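Local coordinates for protein ribokinase (Thermotoga maritima, PDB 1VM7) that probably phosphorylates ribose at O-5 with ATP and magnesium, giving D-ribose 5-phosphate for nucleotide and amino-acid synthesis or the pentose phosphate pathway, at residues A[56-61]-A[91-96]; A[71-76]-A[86-91]; A[185-190]-A[195-200]; A[206-211]-A[223-228]. All coordinates share one frame; numbering follows the deposited sequence.

Contact 1. Residues A[56-61]-A[91-96]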
# COMPACT_ATOMS: atom_id res chain seq x y z
N ASN A 56 -2.92 -6.07 18.40
CA ASN A 56 -3.07 -4.97 19.31
C ASN A 56 -3.39 -5.48 20.70
O ASN A 56 -2.86 -4.96 21.69
CB ASN A 56 -4.15 -3.98 18.85
CG ASN A 56 -3.79 -3.27 17.59
OD1 ASN A 56 -2.64 -3.32 17.12
ND2 ASN A 56 -4.79 -2.60 17.01
N GLN A 57 -4.20 -6.52 20.77
CA GLN A 57 -4.54 -7.11 22.05
C GLN A 57 -3.40 -7.91 22.66
O GLN A 57 -3.15 -7.84 23.85
CB GLN A 57 -5.82 -7.92 21.91
CG GLN A 57 -6.99 -7.02 21.64
CD GLN A 57 -8.27 -7.74 21.35
OE1 GLN A 57 -8.40 -8.93 21.62
NE2 GLN A 57 -9.23 -7.02 20.80
N ALA A 58 -2.71 -8.69 21.84
CA ALA A 58 -1.53 -9.43 22.32
C ALA A 58 -0.45 -8.48 22.84
O ALA A 58 0.14 -8.70 23.90
CB ALA A 58 -0.98 -10.25 21.24
N VAL A 59 -0.18 -7.43 22.08
CA VAL A 59 0.82 -6.43 22.48
C VAL A 59 0.39 -5.73 23.78
O VAL A 59 1.23 -5.39 24.62
CB VAL A 59 1.05 -5.39 21.36
CG1 VAL A 59 1.93 -4.21 21.84
CG2 VAL A 59 1.69 -6.03 20.17
N THR A 60 -0.92 -5.53 23.94
CA THR A 60 -1.45 -5.00 25.17
C THR A 60 -1.18 -5.98 26.32
O THR A 60 -0.67 -5.59 27.36
CB THR A 60 -2.97 -4.61 25.04
OG1 THR A 60 -3.13 -3.63 24.00
CG2 THR A 60 -3.47 -4.05 26.30
N VAL A 61 -1.51 -7.25 26.11
CA VAL A 61 -1.32 -8.26 27.12
C VAL A 61 0.14 -8.30 27.56
O VAL A 61 0.42 -8.21 28.77
CB VAL A 61 -1.82 -9.62 26.62
CG1 VAL A 61 -1.32 -10.74 27.51
CG2 VAL A 61 -3.40 -9.61 26.53
N LEU A 91 8.70 -8.28 22.79
CA LEU A 91 7.67 -8.26 23.84
C LEU A 91 7.35 -9.63 24.46
O LEU A 91 6.41 -9.73 25.27
CB LEU A 91 6.35 -7.67 23.31
CG LEU A 91 6.39 -6.18 23.02
CD1 LEU A 91 5.20 -5.75 22.17
CD2 LEU A 91 6.44 -5.40 24.31
N GLY A 92 8.07 -10.67 24.06
CA GLY A 92 7.83 -12.01 24.58
C GLY A 92 6.57 -12.62 24.04
O GLY A 92 5.92 -13.40 24.72
N ILE A 93 6.21 -12.23 22.80
CA ILE A 93 5.02 -12.72 22.12
C ILE A 93 5.44 -13.85 21.15
O ILE A 93 6.29 -13.64 20.26
CB ILE A 93 4.26 -11.60 21.39
CG1 ILE A 93 3.76 -10.55 22.38
CG2 ILE A 93 3.05 -12.14 20.59
CD1 ILE A 93 3.47 -9.18 21.74
N THR A 94 4.88 -15.05 21.41
CA THR A 94 5.19 -16.28 20.70
C THR A 94 3.93 -16.89 20.11
O THR A 94 2.83 -16.61 20.59
CB THR A 94 5.83 -17.30 21.64
OG1 THR A 94 4.95 -17.60 22.75
CG2 THR A 94 7.15 -16.75 22.17
N GLY A 95 4.09 -17.74 19.09
CA GLY A 95 2.96 -18.52 18.54
C GLY A 95 2.57 -18.17 17.12
O GLY A 95 1.69 -18.81 16.54
N TYR A 96 3.23 -17.17 16.54
CA TYR A 96 2.96 -16.80 15.16
C TYR A 96 3.34 -17.94 14.21
O TYR A 96 4.26 -18.67 14.48
CB TYR A 96 3.72 -15.55 14.74
CG TYR A 96 5.21 -15.63 14.97
CD1 TYR A 96 6.06 -16.22 14.03
CD2 TYR A 96 5.77 -15.09 16.12
CE1 TYR A 96 7.45 -16.27 14.26
CE2 TYR A 96 7.10 -15.14 16.36
CZ TYR A 96 7.93 -15.72 15.46
OH TYR A 96 9.25 -15.71 15.80

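Contact 2. Residues A[71-76]-A[86-91]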
# COMPACT_ATOMS: atom_id res chain seq x y z
N PHE A 71 0.25 -15.81 21.17
CA PHE A 71 -0.51 -15.14 20.15
C PHE A 71 -0.42 -15.98 18.92
O PHE A 71 0.63 -16.00 18.25
CB PHE A 71 0.06 -13.75 19.91
CG PHE A 71 -0.60 -12.98 18.78
CD1 PHE A 71 -1.97 -13.15 18.47
CD2 PHE A 71 0.13 -12.03 18.08
CE1 PHE A 71 -2.57 -12.45 17.47
CE2 PHE A 71 -0.48 -11.28 17.05
CZ PHE A 71 -1.85 -11.51 16.75
N VAL A 72 -1.48 -16.76 18.66
CA VAL A 72 -1.55 -17.56 17.44
C VAL A 72 -2.06 -16.63 16.36
O VAL A 72 -3.15 -16.02 16.47
CB VAL A 72 -2.41 -18.84 17.59
CG1 VAL A 72 -2.39 -19.66 16.29
CG2 VAL A 72 -1.84 -19.67 18.71
N THR A 73 -1.23 -16.50 15.33
CA THR A 73 -1.52 -15.55 14.25
C THR A 73 -0.79 -16.02 13.00
O THR A 73 0.24 -16.67 13.09
CB THR A 73 -1.14 -14.07 14.58
OG1 THR A 73 -1.55 -13.21 13.52
CG2 THR A 73 0.36 -13.91 14.74
N CYS A 74 -1.34 -15.71 11.84
CA CYS A 74 -0.70 -16.03 10.60
C CYS A 74 -0.11 -14.79 9.97
O CYS A 74 -0.80 -13.80 9.76
CB CYS A 74 -1.68 -16.68 9.62
SG CYS A 74 -1.80 -18.45 9.89
N ILE A 75 1.18 -14.87 9.65
CA ILE A 75 1.85 -13.79 8.95
C ILE A 75 2.58 -14.39 7.78
O ILE A 75 2.59 -15.59 7.64
CB ILE A 75 2.80 -13.00 9.87
CG1 ILE A 75 3.90 -13.93 10.45
CG2 ILE A 75 1.99 -12.35 11.00
CD1 ILE A 75 4.69 -13.32 11.50
N GLY A 76 3.16 -13.56 6.93
CA GLY A 76 3.77 -14.02 5.70
C GLY A 76 5.24 -14.35 5.89
O GLY A 76 5.71 -14.61 7.01
N GLU A 86 10.02 -9.17 14.89
CA GLU A 86 10.87 -8.37 15.77
C GLU A 86 10.06 -7.77 16.88
O GLU A 86 10.49 -7.77 18.03
CB GLU A 86 11.61 -7.21 15.09
CG GLU A 86 12.03 -7.46 13.70
CD GLU A 86 12.98 -6.36 13.17
OE1 GLU A 86 13.24 -5.36 13.93
OE2 GLU A 86 13.44 -6.54 11.99
N ASN A 87 8.92 -7.18 16.54
CA ASN A 87 8.06 -6.55 17.54
C ASN A 87 7.63 -7.61 18.54
O ASN A 87 7.72 -7.42 19.74
CB ASN A 87 6.80 -5.94 16.92
CG ASN A 87 7.10 -4.78 15.97
OD1 ASN A 87 8.22 -4.27 15.93
ND2 ASN A 87 6.08 -4.37 15.19
N TYR A 88 7.15 -8.75 18.02
CA TYR A 88 6.61 -9.81 18.86
C TYR A 88 7.68 -10.39 19.80
O TYR A 88 7.41 -10.53 21.00
CB TYR A 88 5.89 -10.89 18.04
CG TYR A 88 4.69 -10.42 17.22
CD1 TYR A 88 4.11 -9.17 17.41
CD2 TYR A 88 4.12 -11.26 16.23
CE1 TYR A 88 3.04 -8.77 16.65
CE2 TYR A 88 3.07 -10.84 15.45
CZ TYR A 88 2.51 -9.61 15.66
OH TYR A 88 1.48 -9.16 14.89
N GLU A 89 8.87 -10.66 19.25
CA GLU A 89 10.00 -11.23 19.96
C GLU A 89 10.41 -10.36 21.13
O GLU A 89 10.58 -10.86 22.24
CB GLU A 89 11.22 -11.36 19.03
CG GLU A 89 11.21 -12.47 18.02
CD GLU A 89 12.42 -12.45 17.03
OE1 GLU A 89 13.24 -11.46 17.04
OE2 GLU A 89 12.53 -13.45 16.24
N LYS A 90 10.60 -9.06 20.86
CA LYS A 90 10.98 -8.10 21.88
C LYS A 90 9.99 -8.07 23.06
O LYS A 90 10.40 -7.84 24.19
CB LYS A 90 11.11 -6.71 21.28
CG LYS A 90 12.34 -6.52 20.46
CD LYS A 90 12.21 -5.31 19.49
CE LYS A 90 11.77 -4.03 20.21
NZ LYS A 90 12.45 -3.86 21.54
N LEU A 91 8.70 -8.28 22.79
CA LEU A 91 7.67 -8.26 23.84
C LEU A 91 7.35 -9.63 24.46
O LEU A 91 6.41 -9.73 25.27
CB LEU A 91 6.35 -7.67 23.31
CG LEU A 91 6.39 -6.18 23.02
CD1 LEU A 91 5.20 -5.75 22.17
CD2 LEU A 91 6.44 -5.40 24.31

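Contact 3. Residues A[185-190]-A[195-200]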
# COMPACT_ATOMS: atom_id res chain seq x y z
N ASP A 185 -17.52 -16.61 27.51
CA ASP A 185 -17.53 -16.09 28.88
C ASP A 185 -17.69 -14.57 28.86
O ASP A 185 -18.36 -13.99 29.70
CB ASP A 185 -16.26 -16.56 29.62
CG ASP A 185 -16.26 -18.07 29.83
OD1 ASP A 185 -17.00 -18.54 30.71
OD2 ASP A 185 -15.56 -18.80 29.11
N TYR A 186 -17.08 -13.92 27.87
CA TYR A 186 -17.21 -12.48 27.67
C TYR A 186 -17.44 -12.17 26.20
O TYR A 186 -16.72 -12.66 25.32
CB TYR A 186 -15.96 -11.72 28.16
CG TYR A 186 -15.79 -11.77 29.65
CD1 TYR A 186 -15.09 -12.81 30.25
CD2 TYR A 186 -16.36 -10.81 30.47
CE1 TYR A 186 -14.94 -12.88 31.61
CE2 TYR A 186 -16.24 -10.89 31.85
CZ TYR A 186 -15.51 -11.92 32.41
OH TYR A 186 -15.37 -12.02 33.78
N LEU A 187 -18.47 -11.36 25.95
CA LEU A 187 -18.69 -10.75 24.65
C LEU A 187 -18.48 -9.25 24.82
O LEU A 187 -19.08 -8.65 25.71
CB LEU A 187 -20.12 -11.03 24.15
CG LEU A 187 -20.47 -10.54 22.74
CD1 LEU A 187 -19.79 -11.40 21.72
CD2 LEU A 187 -21.97 -10.53 22.51
N THR A 188 -17.65 -8.65 23.99
CA THR A 188 -17.20 -7.26 24.24
C THR A 188 -17.48 -6.35 23.05
O THR A 188 -16.56 -5.84 22.44
CB THR A 188 -15.69 -7.22 24.59
OG1 THR A 188 -14.91 -7.59 23.44
CG2 THR A 188 -15.36 -8.17 25.74
N PRO A 189 -18.75 -6.16 22.68
CA PRO A 189 -19.02 -5.30 21.54
C PRO A 189 -18.90 -3.84 21.91
O PRO A 189 -19.13 -3.50 23.05
CB PRO A 189 -20.49 -5.63 21.22
CG PRO A 189 -21.06 -5.90 22.57
CD PRO A 189 -19.99 -6.64 23.31
N ASN A 190 -18.52 -3.00 20.97
CA ASN A 190 -18.71 -1.56 21.13
C ASN A 190 -20.15 -1.23 20.73
O ASN A 190 -20.93 -2.12 20.43
CB ASN A 190 -17.69 -0.76 20.30
CG ASN A 190 -17.87 -0.89 18.79
OD1 ASN A 190 -18.98 -1.12 18.29
ND2 ASN A 190 -16.77 -0.73 18.05
N GLU A 195 -25.33 -2.94 18.21
CA GLU A 195 -26.45 -2.58 17.36
C GLU A 195 -26.59 -3.54 16.20
O GLU A 195 -27.68 -4.12 15.97
CB GLU A 195 -26.27 -1.16 16.81
CG GLU A 195 -26.75 -0.07 17.75
CD GLU A 195 -26.58 1.35 17.19
OE1 GLU A 195 -27.46 1.78 16.39
OE2 GLU A 195 -25.59 2.02 17.58
N ALA A 196 -25.51 -3.68 15.44
CA ALA A 196 -25.49 -4.56 14.30
C ALA A 196 -25.85 -6.00 14.74
O ALA A 196 -26.72 -6.65 14.16
CB ALA A 196 -24.17 -4.54 13.64
N LEU A 197 -25.17 -6.46 15.78
CA LEU A 197 -25.41 -7.80 16.32
C LEU A 197 -26.87 -8.00 16.73
O LEU A 197 -27.45 -9.06 16.47
CB LEU A 197 -24.54 -8.07 17.55
CG LEU A 197 -23.04 -8.22 17.33
CD1 LEU A 197 -22.31 -8.33 18.67
CD2 LEU A 197 -22.74 -9.44 16.46
N SER A 198 -27.46 -6.99 17.38
CA SER A 198 -28.84 -7.13 17.85
C SER A 198 -29.83 -7.23 16.68
O SER A 198 -30.74 -8.07 16.68
CB SER A 198 -29.24 -5.98 18.78
OG SER A 198 -30.55 -6.17 19.28
N LYS A 199 -29.64 -6.35 15.71
CA LYS A 199 -30.42 -6.36 14.48
C LYS A 199 -30.30 -7.75 13.82
O LYS A 199 -31.30 -8.41 13.54
CB LYS A 199 -29.94 -5.21 13.57
CG LYS A 199 -30.58 -5.10 12.23
N ASP A 200 -29.06 -8.23 13.66
CA ASP A 200 -28.83 -9.49 12.96
C ASP A 200 -29.44 -10.68 13.69
O ASP A 200 -30.14 -11.50 13.08
CB ASP A 200 -27.35 -9.75 12.74
CG ASP A 200 -26.76 -8.81 11.70
OD1 ASP A 200 -27.56 -8.18 10.97
OD2 ASP A 200 -25.52 -8.71 11.63

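Contact 4. Residues A[206-211]-A[223-228]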
# COMPACT_ATOMS: atom_id res chain seq x y z
N LEU A 206 -33.31 -2.40 20.32
CA LEU A 206 -34.00 -1.50 21.23
C LEU A 206 -32.97 -0.64 21.95
O LEU A 206 -32.85 0.55 21.69
CB LEU A 206 -34.83 -2.29 22.25
CG LEU A 206 -35.97 -3.15 21.72
CD1 LEU A 206 -36.66 -3.88 22.89
CD2 LEU A 206 -36.99 -2.32 20.92
N THR A 207 -32.22 -1.28 22.84
CA THR A 207 -31.25 -0.62 23.68
C THR A 207 -30.08 -1.53 23.82
O THR A 207 -30.14 -2.72 23.49
CB THR A 207 -31.80 -0.36 25.10
OG1 THR A 207 -31.81 -1.59 25.85
CG2 THR A 207 -33.18 0.21 25.06
N VAL A 208 -29.00 -0.95 24.33
CA VAL A 208 -27.80 -1.66 24.58
C VAL A 208 -27.99 -2.70 25.69
O VAL A 208 -27.51 -3.83 25.58
CB VAL A 208 -26.71 -0.66 24.88
CG1 VAL A 208 -25.57 -1.32 25.59
CG2 VAL A 208 -26.26 0.01 23.58
N GLU A 209 -28.67 -2.31 26.76
CA GLU A 209 -28.93 -3.19 27.89
C GLU A 209 -29.78 -4.40 27.48
O GLU A 209 -29.52 -5.52 27.92
CB GLU A 209 -29.64 -2.43 29.01
CG GLU A 209 -28.85 -1.21 29.55
CD GLU A 209 -29.27 0.10 28.89
OE1 GLU A 209 -29.03 0.27 27.68
OE2 GLU A 209 -29.88 0.94 29.60
N LYS A 210 -30.81 -4.15 26.66
CA LYS A 210 -31.71 -5.22 26.23
C LYS A 210 -31.03 -6.22 25.32
O LYS A 210 -31.34 -7.40 25.38
CB LYS A 210 -32.94 -4.64 25.52
CG LYS A 210 -34.04 -5.65 25.24
CD LYS A 210 -34.97 -5.83 26.46
CE LYS A 210 -34.42 -6.89 27.41
NZ LYS A 210 -35.45 -7.10 28.44
N ALA A 211 -30.11 -5.73 24.48
CA ALA A 211 -29.36 -6.59 23.57
C ALA A 211 -28.39 -7.48 24.37
O ALA A 211 -28.27 -8.70 24.12
CB ALA A 211 -28.55 -5.75 22.58
N VAL A 223 -21.70 -9.86 29.15
CA VAL A 223 -21.52 -8.88 28.06
C VAL A 223 -20.86 -7.61 28.60
O VAL A 223 -21.33 -7.02 29.56
CB VAL A 223 -22.85 -8.49 27.36
CG1 VAL A 223 -22.53 -7.60 26.13
CG2 VAL A 223 -23.62 -9.73 26.95
N ILE A 224 -19.79 -7.19 27.95
CA ILE A 224 -19.16 -5.91 28.27
C ILE A 224 -19.35 -5.02 27.07
O ILE A 224 -18.77 -5.25 26.02
CB ILE A 224 -17.66 -6.05 28.56
CG1 ILE A 224 -17.43 -6.99 29.75
CG2 ILE A 224 -17.03 -4.69 28.85
CD1 ILE A 224 -15.97 -7.34 29.94
N VAL A 225 -20.16 -3.99 27.22
CA VAL A 225 -20.37 -3.08 26.11
C VAL A 225 -19.47 -1.86 26.27
O VAL A 225 -19.62 -1.11 27.21
CB VAL A 225 -21.83 -2.63 25.98
CG1 VAL A 225 -22.04 -1.92 24.64
CG2 VAL A 225 -22.79 -3.84 26.11
N LYS A 226 -18.54 -1.68 25.34
CA LYS A 226 -17.63 -0.54 25.38
C LYS A 226 -18.35 0.67 24.81
O LYS A 226 -18.69 0.67 23.64
CB LYS A 226 -16.38 -0.81 24.56
CG LYS A 226 -15.71 -2.17 24.87
CD LYS A 226 -14.45 -2.37 24.02
CE LYS A 226 -14.42 -3.75 23.32
NZ LYS A 226 -13.25 -3.87 22.39
N LEU A 227 -18.58 1.69 25.64
CA LEU A 227 -19.36 2.87 25.19
C LEU A 227 -18.56 4.15 24.93
O LEU A 227 -19.15 5.22 24.87
CB LEU A 227 -20.50 3.19 26.17
CG LEU A 227 -21.40 2.05 26.65
CD1 LEU A 227 -22.37 2.57 27.71
CD2 LEU A 227 -22.13 1.44 25.48
N GLY A 228 -17.24 4.06 24.77
CA GLY A 228 -16.43 5.27 24.51
C GLY A 228 -16.41 6.19 25.71
O GLY A 228 -15.99 5.77 26.80

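Contact 1. Residues A[56-61]-A[91-96]
V59, on helix 53-65, meets L91 and I93 in the alpha/beta sandwich of this PfkB-family kinase, where the helix packs over the edge strand 93-98. V59 faces L91 and I93, the residues before and after G92. Its CG1, anti to the backbone N (chi1 171°), comes within 3.6 Å of L91 CD1, and the two side chains meet at a slant. The second branch of V59, CG2, lies 3.9 Å from I93 CD1, with I93 running at roughly a right angle to the valine. A branched valine therefore suits this place, since CG1 meets L91 while CG2 reaches I93 and also borders L91 CD1. I93 is stretched out (chi2 158°), and this carries its CD1 up to the helix backbone, 3.9 Å from V59 CA. The smallness of A58 lets the strand come close beside it; its CB is 4.5 Å from I93 CG2. Between L91 and I93, G92 takes a positive phi in the Schellman motif that ends helix 79-90, a conformation glycine adopts easily. The same helix as V59 brings polar side chains to the predicted active site: N56, predicted to bind substrate, and Q57 both hydrogen-bond to D258, the predicted proton acceptor. One turn after N56, T60 returns to it: N56 O is gripped from opposite faces of its plane by T60 N and by T60 OG1, the hydroxyl lying 2.7 Å from N56 O.

Contact 2. Residues A[71-76]-A[86-91]
F71 turns the edge of its ring to one face of the Y88 ring in an offset edge-to-face pair, with centroids 5.5 Å apart and planes at 71°. The touching edge is the CD2-CE2 side: F71 CE2 lies 3.7 Å from Y88 CZ, while F71 CD2 stands over the tyrosine face, displaced toward the rim. The phenolic end touches the same edge, for Y88 OH sits near the plane of the phenylalanine ring, 3.6 Å from F71 CE2. With CG anti to the backbone N (chi1 176°), the phenylalanine reaches out from the strand to its partner. T73, two residues on and on the same face of the strand, adds its methyl, T73 CG2 approaching Y88 CE2 obliquely at 4.2 Å. Its hydroxyl is turned to other work: both T73 OG1 and Y88 OH hydrogen-bond to S23 OG, and T73 OG1 also bonds to G21 O. Tyrosine suits this buried place because it offers a face to F71 and a hydroxyl that S23 OG satisfies. A leucine in place of Y88 would probably deprive S23 of a hydrogen-bonding partner and leave the edge of F71 without the aromatic face it rests on. A55, of the predicted substrate site, and I93 also touch the tyrosine. The pairing joins the first strand to the helix of the beta-alpha-beta unit formed by strand 69-75, helix 79-90 and strand 93-98, the recurring unit of this Rossmann-like sandwich.

Contact 3. Residues A[185-190]-A[195-200]
P189 and L197 mark the closest approach of the two backbones, their CA atoms 8.6 Å apart, as the chain leaves the short strand 186-187, passes T188, P189 and N190, and turns into helix 191-202. No hydrogen bond crosses between the segments at this spacing, and they meet through side chains. L197 reaches over from the helix: with CG beside the backbone N (chi1 -69°) and the chain then extended (chi2 174°), it presents one methyl, CD1, to two partners. L197 CD1 lies 4.1 Å from P189 CB, and the same methyl is 4.4 Å from L187 CD2, a looser touch. Leucine suits the helix position because its long branched end can reach both. P189, which has no N-H to offer, serves here through its CB, while P189 O still pairs with the backbone N of K226 in the neighbouring strand. P170, from a loop, and F215, from helix 208-217, also touch L197. Buried polar groups nearby find partners beyond the two segments: T188 OG1 hydrogen-bonds to D169 and N261, and S198 OG to the carbonyl of E204. N190 is the N-cap of the helix, its OD1 accepting from E193 N, a bond for which asparagine's short amide is well made. N190 is also a predicted ATP-binding residue, and with E193 it fits the NXXE pattern of PfkB kinases. The arrangement is thus a strand-to-helix turn at the carboxyl end of a parallel strand, where nucleotide sites of alpha/beta folds commonly lie.

Contact 4. Residues A[206-211]-A[223-228]
V208 and V225 carry the apolar part of this contact, in which the first turn of helix 208-217 packs on strand 222-226. One methyl does nearly all the touching: V208 CG1, swung anti to the backbone N (chi1 161°), rests in the fork of V225, 3.7 Å from V225 CG1 and 3.8 Å from V225 CG2. L227 adds its end more loosely, V208 CG1 lying 4.4 Å from L227 CD2. Valine suits both places, branching close to the backbone and so filling the short gap between helix and strand. The side-chain hydrogen bond within 206-211 caps the helix. T207 is its N-cap, and T207 OG1 accepts from K210 N at 2.9 Å in a fairly straight bond (N-H...O 162°). A small hydroxyl on a short stem can fold back in this way, and it satisfies an N-H that the first turn otherwise lacks a partner for. Charges are placed apart from the valines. K210 pairs with E213 along the helix, while K226, a predicted ATP-binding residue, forms a salt bridge with D169 and a hydrogen bond with N261. No hydrogen bond or salt bridge crosses from 206-211 to 223-228; the two are joined by apolar packing, and polar groups are met within a segment or by neighbours, consistent with the strand leading K226 toward the nucleotide site while its other face stays covered.

The four contacts form two pairs on opposite sides of the chain's centre, both reaching the same nine-stranded mixed sheet. Contacts 1 and 2 lie with centres 7 Å apart at its 93-98 edge, share L91, and use the adjacent strands 69-75 and 93-98; along the chain, contact 2 falls between the two segments of contact 1. Contacts 3 and 4, centres 8 Å apart, follow in series and use the neighbouring strands 186-187 and 222-226. Between the pairs the centres are 25 to 32 Å apart. The first pair thus borders the predicted sugar site and the second the predicted ATP site, so one sheet probably runs beneath both predicted sites.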